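PDB 5FP1: tonb-dependent siderophore receptor from Acinetobacter baumannii, which probably binds iron-chelating siderophores at the outer membrane, possibly including ferric enterobactin, as the first step of iron uptake. Local coordinates for residues Glu354-Lys359 with Val416-Val421; Asp442-Glu447 with Ala461-Asp466; Ala510-Ile515 with Thr557-Val562. One frame throughout, in Å; residues are numbered along the deposited sequence. Where two conformers were deposited one is given.

Interaction 1 of 3, residues Glu354-Lys359 with Val416-Val421. With C8E ((hydroxyethyloxy)tri(ethyloxy)octane), chain J.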
loop_
_atom_site.group_PDB
_atom_site.type_symbol
_atom_site.label_atom_id
_atom_site.label_comp_id
_atom_site.label_asym_id
_atom_site.label_seq_id
_atom_site.Cartn_x
_atom_site.Cartn_y
_atom_site.Cartn_z
ATOM N N GLU A 354 3.059 -18.433 14.284
ATOM C CA GLU A 354 3.837 -17.229 14.058
ATOM C C GLU A 354 4.051 -16.483 15.356
ATOM O O GLU A 354 3.186 -16.497 16.248
ATOM C CB GLU A 354 3.136 -16.353 13.015
ATOM C CG GLU A 354 3.922 -15.084 12.716
ATOM C CD GLU A 354 3.343 -14.247 11.575
ATOM O OE1 GLU A 354 2.805 -14.815 10.599
ATOM O OE2 GLU A 354 3.466 -13.018 11.653
ATOM N N TYR A 355 5.213 -15.846 15.475
ATOM C CA TYR A 355 5.503 -14.960 16.580
ATOM C C TYR A 355 6.078 -13.666 16.002
ATOM O O TYR A 355 6.893 -13.707 15.115
ATOM C CB TYR A 355 6.536 -15.581 17.505
ATOM C CG TYR A 355 7.035 -14.608 18.541
ATOM C CD1 TYR A 355 6.283 -14.317 19.657
ATOM C CD2 TYR A 355 8.232 -13.924 18.365
ATOM C CE1 TYR A 355 6.710 -13.402 20.595
ATOM C CE2 TYR A 355 8.666 -13.002 19.302
ATOM C CZ TYR A 355 7.907 -12.755 20.412
ATOM O OH TYR A 355 8.325 -11.838 21.350
ATOM N N SER A 356 5.687 -12.522 16.532
ATOM C CA SER A 356 6.405 -11.286 16.190
ATOM C C SER A 356 6.448 -10.321 17.324
ATOM O O SER A 356 5.558 -10.286 18.174
ATOM C CB SER A 356 5.797 -10.569 14.979
ATOM O OG SER A 356 4.476 -10.218 15.246
ATOM N N LYS A 357 7.486 -9.502 17.326
ATOM C CA LYS A 357 7.586 -8.458 18.310
ATOM C C LYS A 357 8.197 -7.228 17.668
ATOM O O LYS A 357 9.223 -7.305 16.989
ATOM C CB LYS A 357 8.411 -8.898 19.518
ATOM C CG LYS A 357 8.385 -7.863 20.625
ATOM C CD LYS A 357 9.262 -8.276 21.806
ATOM C CE LYS A 357 9.054 -7.339 22.975
ATOM N NZ LYS A 357 9.652 -7.930 24.208
ATOM N N GLN A 358 7.539 -6.105 17.882
ATOM C CA GLN A 358 7.951 -4.847 17.279
ATOM C C GLN A 358 8.094 -3.804 18.364
ATOM O O GLN A 358 7.230 -3.679 19.221
ATOM C CB GLN A 358 6.906 -4.377 16.279
ATOM C CG GLN A 358 7.323 -3.133 15.534
ATOM C CD GLN A 358 6.277 -2.636 14.528
ATOM O OE1 GLN A 358 5.192 -3.229 14.328
ATOM N NE2 GLN A 358 6.595 -1.518 13.915
ATOM N N LYS A 359 9.162 -3.017 18.286
ATOM C CA LYS A 359 9.380 -1.906 19.200
ATOM C C LYS A 359 9.702 -0.651 18.407
ATOM O O LYS A 359 10.556 -0.655 17.509
ATOM C CB LYS A 359 10.531 -2.184 20.178
ATOM C CG LYS A 359 10.290 -3.398 21.069
ATOM C CD LYS A 359 11.241 -3.479 22.270
ATOM C CE LYS A 359 10.894 -2.471 23.376
ATOM N NZ LYS A 359 9.831 -2.932 24.335
ATOM N N VAL A 416 4.524 -3.975 20.244
ATOM C CA VAL A 416 3.437 -4.881 19.828
ATOM C C VAL A 416 4.016 -6.285 19.759
ATOM O O VAL A 416 5.040 -6.545 19.100
ATOM C CB VAL A 416 2.844 -4.486 18.466
ATOM C CG1 VAL A 416 1.806 -5.497 18.006
ATOM C CG2 VAL A 416 2.221 -3.091 18.546
ATOM N N GLU A 417 3.352 -7.190 20.446
ATOM C CA GLU A 417 3.759 -8.577 20.473
ATOM C C GLU A 417 2.558 -9.426 20.060
ATOM O O GLU A 417 1.440 -9.244 20.570
ATOM C CB GLU A 417 4.236 -8.944 21.878
ATOM C CG GLU A 417 4.872 -10.333 21.958
ATOM C CD GLU A 417 5.594 -10.556 23.293
ATOM O OE1 GLU A 417 5.158 -9.978 24.291
ATOM O OE2 GLU A 417 6.589 -11.290 23.327
ATOM N N SER A 418 2.784 -10.370 19.164
ATOM C CA SER A 418 1.714 -11.244 18.712
ATOM C C SER A 418 2.152 -12.689 18.668
ATOM O O SER A 418 3.341 -13.006 18.547
ATOM C CB SER A 418 1.239 -10.834 17.328
ATOM O OG SER A 418 2.255 -11.046 16.367
ATOM N N THR A 419 1.164 -13.561 18.740
ATOM C CA THR A 419 1.374 -14.983 18.632
ATOM C C THR A 419 0.145 -15.619 18.024
ATOM O O THR A 419 -0.972 -15.351 18.456
ATOM C CB THR A 419 1.581 -15.613 20.008
ATOM O OG1 THR A 419 2.547 -14.845 20.741
ATOM C CG2 THR A 419 2.052 -17.050 19.841
ATOM N N SER A 420 0.345 -16.493 17.050
ATOM C CA SER A 420 -0.779 -17.070 16.359
ATOM C C SER A 420 -0.542 -18.473 15.886
ATOM O O SER A 420 0.594 -18.910 15.698
ATOM C CB SER A 420 -1.142 -16.198 15.151
ATOM O OG SER A 420 -0.016 -15.820 14.419
ATOM N N VAL A 421 -1.646 -19.173 15.659
ATOM C CA VAL A 421 -1.643 -20.516 15.120
ATOM C C VAL A 421 -2.790 -20.569 14.109
ATOM O O VAL A 421 -3.836 -19.969 14.348
ATOM C CB VAL A 421 -1.935 -21.555 16.231
ATOM C CG1 VAL A 421 -1.814 -22.977 15.688
ATOM C CG2 VAL A 421 -1.030 -21.342 17.437
HETATM C C1 C8E J . 12.292 -5.798 19.673
HETATM C C2 C8E J . 12.203 -6.571 18.376
HETATM C C3 C8E J . 13.561 -6.649 17.679
HETATM C C4 C8E J . 14.331 -7.898 18.097
HETATM C C5 C8E J . 15.725 -7.956 17.480
HETATM C C6 C8E J . 15.649 -7.875 15.965
HETATM C C7 C8E J . 15.678 -6.429 15.466
HETATM C C8 C8E J . 16.137 -6.360 14.017
HETATM O O9 C8E J . 17.091 -5.305 13.896
HETATM C C10 C8E J . 17.410 -4.948 12.543
HETATM C C11 C8E J . 17.597 -6.159 11.629
HETATM O O12 C8E J . 18.191 -5.773 10.379
HETATM O O HOH W 1 2.677 -11.513 13.866
HETATM O O HOH W 2 4.293 -7.685 16.506
HETATM O O HOH W 3 8.561 -10.243 25.137
#
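Tyr355 and Glu417 meet across two antiparallel strands because each side chain starts with CG anti to the backbone N (chi1 171° in the tyrosine), which sets CG beside its own carbonyl carbon. The glutamate then runs out extended, and its OE2 accepts a hydrogen bond of 2.7 Å from Tyr355 OH. The oxygen sits at the edge of the ring, in its plane. The phenol reaches it on the anti side, 21° out of the carboxylate plane, and ring and carboxylate are turned 67° against each other. Nearer the backbone, Glu417 CG packs 3.8 Å from Tyr355 CE1. A second donor grips the same carboxylate oxygen: a water that accepts from Lys357 NZ at 2.7 Å donates a hydrogen bond to Glu417 OE2 at 2.9 Å, joining opposite charges that do not touch.

Tyr355 pairs with Thr419 in the register, so its bond to Glu417 is a diagonal one. Glu354, Ser356, Gln358, Val416, Ser418 and Ser420 occupy the other face. Here a water links Ser356 OG, at 2.8 Å, to Val416 O, at 2.9 Å, while the ends of Glu354 and Gln358 turn to Gln333 and Ser327 on strand 315-341. Gln358 also touches Thr105, in the plug region, consistent with this face looking into the lumen. A detergent octyl tail lies against strand 354-359, its C1 3.4 Å from Lys359 CG and its C2 3.4 Å from Lys357 O.

Beneath the side chains, six backbone hydrogen bonds join the pairs Glu354-Ser420, Ser356-Ser418 and Gln358-Val416, with CA-H...O contacts between them. This ladder of long antiparallel strands, largely polar toward the plug and touched by detergent outside, is characteristic of the transmembrane beta-barrel of TonB-dependent receptors.

Interaction 2 of 3, residues Asp442-Glu447 with Ala461-Asp466. With C8E ((hydroxyethyloxy)tri(ethyloxy)octane), chain E.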
loop_
_atom_site.group_PDB
_atom_site.type_symbol
_atom_site.label_atom_id
_atom_site.label_comp_id
_atom_site.label_asym_id
_atom_site.label_seq_id
_atom_site.Cartn_x
_atom_site.Cartn_y
_atom_site.Cartn_z
ATOM N N ASP A 442 -5.329 -15.611 17.050
ATOM C CA ASP A 442 -4.309 -14.593 17.287
ATOM C C ASP A 442 -4.382 -14.101 18.723
ATOM O O ASP A 442 -5.470 -13.885 19.269
ATOM C CB ASP A 442 -4.495 -13.381 16.361
ATOM C CG ASP A 442 -3.968 -13.624 14.972
ATOM O OD1 ASP A 442 -2.760 -13.448 14.769
ATOM O OD2 ASP A 442 -4.751 -14.009 14.082
ATOM N N LYS A 443 -3.210 -13.912 19.323
ATOM C CA LYS A 443 -3.099 -13.127 20.533
ATOM C C LYS A 443 -2.291 -11.881 20.224
ATOM O O LYS A 443 -1.247 -11.958 19.561
ATOM C CB LYS A 443 -2.403 -13.949 21.623
ATOM C CG LYS A 443 -2.139 -13.167 22.895
ATOM C CD LYS A 443 -1.523 -14.069 23.954
ATOM C CE LYS A 443 -1.258 -13.296 25.241
ATOM N NZ LYS A 443 -0.405 -14.089 26.167
ATOM N N PHE A 444 -2.780 -10.741 20.685
ATOM C CA PHE A 444 -2.212 -9.450 20.312
ATOM C C PHE A 444 -2.056 -8.633 21.594
ATOM O O PHE A 444 -2.982 -8.525 22.408
ATOM C CB PHE A 444 -3.142 -8.754 19.311
ATOM C CG PHE A 444 -2.752 -7.333 18.955
ATOM C CD1 PHE A 444 -3.247 -6.267 19.675
ATOM C CD2 PHE A 444 -1.946 -7.074 17.860
ATOM C CE1 PHE A 444 -2.913 -4.950 19.342
ATOM C CE2 PHE A 444 -1.609 -5.764 17.510
ATOM C CZ PHE A 444 -2.090 -4.712 18.259
ATOM N N GLU A 445 -0.894 -8.038 21.764
ATOM C CA GLU A 445 -0.709 -7.059 22.814
ATOM C C GLU A 445 0.004 -5.805 22.296
ATOM O O GLU A 445 1.050 -5.896 21.648
ATOM C CB GLU A 445 0.091 -7.651 23.965
ATOM C CG GLU A 445 0.358 -6.613 25.045
ATOM C CD GLU A 445 1.240 -7.156 26.158
ATOM O OE1 GLU A 445 0.790 -8.017 26.943
ATOM O OE2 GLU A 445 2.375 -6.695 26.250
ATOM N N ALA A 446 -0.572 -4.638 22.580
ATOM C CA ALA A 446 0.048 -3.370 22.211
ATOM C C ALA A 446 0.191 -2.543 23.464
ATOM O O ALA A 446 -0.768 -2.372 24.221
ATOM C CB ALA A 446 -0.776 -2.635 21.180
ATOM N N GLU A 447 1.400 -2.055 23.699
ATOM C CA GLU A 447 1.659 -1.193 24.845
ATOM C C GLU A 447 2.384 0.053 24.409
ATOM O O GLU A 447 3.411 -0.029 23.737
ATOM C CB GLU A 447 2.524 -1.940 25.863
ATOM C CG GLU A 447 2.849 -1.103 27.093
ATOM C CD GLU A 447 3.483 -1.943 28.197
ATOM O OE1 GLU A 447 4.529 -2.551 27.956
ATOM O OE2 GLU A 447 2.914 -2.013 29.293
ATOM N N ALA A 461 -0.631 3.122 27.924
ATOM C CA ALA A 461 -1.839 2.481 27.410
ATOM C C ALA A 461 -1.501 1.079 26.968
ATOM O O ALA A 461 -0.454 0.840 26.337
ATOM C CB ALA A 461 -2.412 3.286 26.244
ATOM N N LYS A 462 -2.364 0.127 27.275
ATOM C CA LYS A 462 -2.095 -1.246 26.870
ATOM C C LYS A 462 -3.379 -1.942 26.428
ATOM O O LYS A 462 -4.403 -1.863 27.095
ATOM C CB LYS A 462 -1.447 -2.029 28.015
ATOM C CG LYS A 462 -1.117 -3.456 27.631
ATOM C CD LYS A 462 -0.071 -4.070 28.542
ATOM C CE LYS A 462 -0.625 -4.359 29.913
ATOM N NZ LYS A 462 0.316 -5.251 30.659
ATOM N N ASN A 463 -3.319 -2.630 25.309
ATOM C CA ASN A 463 -4.434 -3.473 24.867
ATOM C C ASN A 463 -3.959 -4.901 24.801
ATOM O O ASN A 463 -2.860 -5.183 24.321
ATOM C CB ASN A 463 -4.882 -3.046 23.485
ATOM C CG ASN A 463 -6.021 -3.892 22.959
ATOM O OD1 ASN A 463 -5.800 -4.864 22.247
ATOM N ND2 ASN A 463 -7.231 -3.572 23.376
ATOM N N ASN A 464 -4.794 -5.799 25.273
ATOM C CA ASN A 464 -4.624 -7.221 25.062
ATOM C C ASN A 464 -5.904 -7.708 24.408
ATOM O O ASN A 464 -6.995 -7.461 24.920
ATOM C CB ASN A 464 -4.441 -7.965 26.388
ATOM C CG ASN A 464 -3.067 -7.734 26.982
ATOM O OD1 ASN A 464 -2.094 -8.400 26.625
ATOM N ND2 ASN A 464 -2.975 -6.755 27.835
ATOM N N SER A 465 -5.763 -8.356 23.257
ATOM C CA SER A 465 -6.912 -8.862 22.493
ATOM C C SER A 465 -6.532 -10.266 22.058
ATOM O O SER A 465 -5.366 -10.561 21.788
ATOM C CB SER A 465 -7.159 -8.001 21.247
ATOM O OG SER A 465 -7.556 -6.676 21.585
ATOM N N ASP A 466 -7.491 -11.158 22.023
ATOM C CA ASP A 466 -7.258 -12.396 21.344
ATOM C C ASP A 466 -8.517 -12.754 20.570
ATOM O O ASP A 466 -9.629 -12.444 20.988
ATOM C CB ASP A 466 -6.770 -13.469 22.288
ATOM C CG ASP A 466 -7.853 -14.101 23.016
ATOM O OD1 ASP A 466 -8.403 -13.419 23.895
ATOM O OD2 ASP A 466 -8.164 -15.267 22.689
HETATM C C1 C8E E . -6.203 -23.100 14.817
HETATM C C2 C8E E . -6.829 -22.264 15.912
HETATM C C3 C8E E . -7.857 -23.082 16.673
HETATM C C4 C8E E . -9.014 -22.236 17.199
HETATM C C5 C8E E . -8.829 -21.878 18.670
HETATM C C6 C8E E . -10.164 -21.716 19.394
HETATM C C7 C8E E . -9.955 -21.219 20.824
HETATM C C8 C8E E . -10.927 -20.102 21.205
HETATM O O9 C8E E . -10.198 -18.964 21.678
HETATM C C10 C8E E . -11.044 -17.948 22.227
HETATM C C11 C8E E . -10.745 -16.601 21.562
HETATM O O12 C8E E . -11.741 -15.609 21.846
HETATM C C13 C8E E . -13.093 -16.049 21.679
HETATM C C14 C8E E . -13.313 -16.660 20.295
HETATM O O15 C8E E . -14.581 -17.317 20.228
HETATM C C16 C8E E . -14.521 -18.698 20.580
HETATM C C17 C8E E . -14.928 -19.544 19.382
HETATM O O18 C8E E . -14.362 -20.847 19.508
HETATM C C19 C8E E . -14.087 -21.410 18.229
HETATM C C20 C8E E . -13.581 -22.838 18.386
HETATM O O21 C8E E . -12.980 -23.251 17.154
#
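Phe444 and Asn463 carry the tightly packed face, together with Ala446 and Ser465, all four buried. Asn463 OD1 lies in the plane of the phenyl ring, at its edge, 3.9 Å from Phe444 CD1, and the two side chains cross at about a right angle. Ser465 OG donates to the same OD1 at 2.6 Å, on a lone pair in the amide plane, while Asn463 ND2 donates to Gln513 O. With both ends held, the amide has little freedom to rotate. Val416, Phe467 and Pro494 close round the phenyl group.

The opposite face is looser. Lys462 runs out extended to CD (chi2 160°), which lies 3.7 Å from Glu447 OE2; the chain then bends at chi3 (72°), and Lys462 NZ stays 4.4 Å from that oxygen, beyond a salt bridge. Glu445 is likewise near without pairing. The exposed amine would probably still feel both negative charges. At the end of this face Asp466 OD2 accepts a hydrogen bond from Trp441 NE1 and touches detergent atom C11 at 3.1 Å. Four backbone hydrogen bonds, in the pairs Phe444-Ser465 and Ala446-Asn463, join the two strands as one antiparallel beta hairpin, the repeating unit of an up-and-down barrel wall.

Interaction 3 of 3, residues Ala510-Ile515 with Thr557-Val562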
loop_
_atom_site.group_PDB
_atom_site.type_symbol
_atom_site.label_atom_id
_atom_site.label_comp_id
_atom_site.label_asym_id
_atom_site.label_seq_id
_atom_site.Cartn_x
_atom_site.Cartn_y
_atom_site.Cartn_z
ATOM N N ALA A 510 -5.645 6.430 26.278
ATOM C CA ALA A 510 -6.153 6.019 27.601
ATOM C C ALA A 510 -7.569 5.506 27.490
ATOM O O ALA A 510 -7.954 4.621 28.225
ATOM C CB ALA A 510 -6.119 7.201 28.555
ATOM N N ASN A 511 -8.356 6.108 26.599
ATOM C CA ASN A 511 -9.788 5.866 26.575
ATOM C C ASN A 511 -10.258 4.724 25.658
ATOM O O ASN A 511 -11.373 4.258 25.815
ATOM C CB ASN A 511 -10.487 7.166 26.203
ATOM C CG ASN A 511 -10.054 8.298 27.108
ATOM O OD1 ASN A 511 -9.558 9.322 26.653
ATOM N ND2 ASN A 511 -10.163 8.074 28.415
ATOM N N ASN A 512 -9.417 4.269 24.729
ATOM C CA ASN A 512 -9.808 3.149 23.854
ATOM C C ASN A 512 -9.027 1.864 24.097
ATOM O O ASN A 512 -9.269 0.819 23.454
ATOM C CB ASN A 512 -9.745 3.570 22.374
ATOM C CG ASN A 512 -8.346 3.892 21.896
ATOM O OD1 ASN A 512 -7.345 3.584 22.549
ATOM N ND2 ASN A 512 -8.272 4.541 20.740
ATOM N N GLN A 513 -8.100 1.919 25.051
ATOM C CA GLN A 513 -7.157 0.823 25.251
ATOM C C GLN A 513 -7.827 -0.468 25.670
ATOM O O GLN A 513 -7.281 -1.527 25.439
ATOM C CB GLN A 513 -6.100 1.167 26.326
ATOM C CG GLN A 513 -6.643 1.292 27.758
ATOM C CD GLN A 513 -5.565 1.787 28.716
ATOM O OE1 GLN A 513 -4.534 1.152 28.883
ATOM N NE2 GLN A 513 -5.784 2.937 29.308
ATOM N N MET A 514 -9.004 -0.383 26.287
ATOM C CA MET A 514 -9.690 -1.579 26.772
ATOM C C MET A 514 -10.715 -2.098 25.746
ATOM O O MET A 514 -11.347 -3.116 25.973
ATOM C CB MET A 514 -10.385 -1.303 28.129
ATOM C CG MET A 514 -11.614 -0.430 28.069
ATOM S SD MET A 514 -11.428 1.223 27.371
ATOM C CE MET A 514 -10.474 2.065 28.652
ATOM N N ILE A 515 -10.870 -1.421 24.615
ATOM C CA ILE A 515 -11.936 -1.775 23.676
ATOM C C ILE A 515 -11.548 -3.039 22.896
ATOM O O ILE A 515 -10.370 -3.240 22.525
ATOM C CB ILE A 515 -12.249 -0.596 22.725
ATOM C CG1 ILE A 515 -12.553 0.688 23.516
ATOM C CG2 ILE A 515 -13.435 -0.910 21.826
ATOM C CD1 ILE A 515 -13.851 0.638 24.300
ATOM N N THR A 557 -13.620 11.708 25.472
ATOM C CA THR A 557 -12.780 10.732 26.165
ATOM C C THR A 557 -13.526 9.414 26.351
ATOM O O THR A 557 -13.241 8.661 27.290
ATOM C CB THR A 557 -12.265 11.214 27.563
ATOM O OG1 THR A 557 -13.351 11.665 28.367
ATOM C CG2 THR A 557 -11.241 12.304 27.472
ATOM N N THR A 558 -14.415 9.088 25.416
ATOM C CA THR A 558 -15.136 7.818 25.441
ATOM C C THR A 558 -15.282 7.195 24.025
ATOM O O THR A 558 -15.676 7.884 23.078
ATOM C CB THR A 558 -16.546 8.021 26.006
ATOM O OG1 THR A 558 -16.472 8.790 27.230
ATOM C CG2 THR A 558 -17.245 6.683 26.251
ATOM N N TYR A 559 -14.998 5.897 23.908
ATOM C CA TYR A 559 -15.151 5.147 22.655
ATOM C C TYR A 559 -16.052 3.953 22.832
ATOM O O TYR A 559 -16.235 3.477 23.939
ATOM C CB TYR A 559 -13.780 4.639 22.169
ATOM C CG TYR A 559 -12.825 5.720 21.806
ATOM C CD1 TYR A 559 -12.107 6.408 22.795
ATOM C CD2 TYR A 559 -12.614 6.072 20.482
ATOM C CE1 TYR A 559 -11.228 7.394 22.458
ATOM C CE2 TYR A 559 -11.733 7.072 20.142
ATOM C CZ TYR A 559 -11.040 7.715 21.135
ATOM O OH TYR A 559 -10.162 8.687 20.816
ATOM N N ALA A 560 -16.591 3.445 21.726
ATOM C CA ALA A 560 -17.366 2.221 21.724
ATOM C C ALA A 560 -17.336 1.594 20.333
ATOM O O ALA A 560 -17.056 2.270 19.370
ATOM C CB ALA A 560 -18.823 2.519 22.106
ATOM N N ASN A 561 -17.694 0.322 20.235
ATOM C CA ASN A 561 -17.638 -0.427 18.976
ATOM C C ASN A 561 -18.988 -0.531 18.256
ATOM O O ASN A 561 -19.340 -1.602 17.758
ATOM C CB ASN A 561 -17.206 -1.842 19.266
ATOM C CG ASN A 561 -15.752 -2.090 18.989
ATOM O OD1 ASN A 561 -15.040 -1.255 18.431
ATOM N ND2 ASN A 561 -15.302 -3.266 19.382
ATOM N N VAL A 562 -19.699 0.583 18.135
ATOM C CA VAL A 562 -21.083 0.572 17.673
ATOM C C VAL A 562 -21.251 1.118 16.258
ATOM O O VAL A 562 -22.367 1.187 15.757
ATOM C CB VAL A 562 -21.978 1.406 18.630
ATOM C CG1 VAL A 562 -22.059 0.741 19.995
ATOM C CG2 VAL A 562 -21.443 2.814 18.783
HETATM O O HOH W 4 -13.939 4.703 26.373
HETATM O O HOH W 5 -12.217 6.181 29.120
#
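Thr557 begins the contact by laying its carbonyl against Asn511, just ahead of a type I beta turn from Asn512 to Ile515. The turn belongs to the long loop between strands 482-493 and 518-531; the partner is Thr557 and the first residues of barrel strand 558-575, so the loop probably folds over the barrel's rim. Thr557 O lies 3.2 Å from Asn511 CG, and the threonine's CB and CG2 abut Asn511 OD1. The amide nitrogen is close to the same carbonyl, but the angle is too poor for a hydrogen bond. A water makes the link instead, accepting from Asn511 ND2 at 2.9 Å and donating to Thr557 O at 3.2 Å.

Thr558 points away from the loop, and its OG1 is hydrogen-bonded to Asp555 OD1. Tyr559 then takes up the contact. Its backbone N donates at 2.9 Å to a second water, which in turn donates at 2.7 Å to Asn511 O. No direct hydrogen bond joins the segments, and these two waters serve as the polar stitching. Tyr559 CG is anti to its carbonyl carbon (chi1 -64°), which brings it close to Asn512 CB. That carbon sits over one ring face in a CH-pi contact, displaced toward the rim at CD1, 3.9 Å from the centroid and 21° off the ring normal, while Asn511 CB comes to the edge near CE1. The phenol OH is hydrogen-bonded to Asn509 ND2, a further restraint on the ring. Toward the backbone, Ile515 CD1 touches Tyr559 O at 3.7 Å.

Beyond Tyr559 the chain turns a corner at Asn561. The side chains of Asn561 and Ile515 run antiparallel past one another; Asn561 ND2 is bonded to Asp516 O, and Asn561 OD1 lies 3.8 Å from Ile515 CG2.

Followed from the N terminus, the three contacts close in series, and none nests within or crosses another. Interaction 1 closes a loop of 56 residues by pairing strands 346-368 and 405-428. Interaction 2 comes next and closes the shorter hairpin of strands 433-450 and 459-476. The two are continuous across the wall, since Thr419 O and Glu417 O probably accept hydrogen bonds from Lys443 N and Glu445 N. Interaction 3 closes last, seating the loop 510-515 on Thr557 and the start of strand 558-575. That loop also returns to interaction 2 through Gln513, whose OE1 probably bonds Lys462 N, so it spans between separate parts of the barrel.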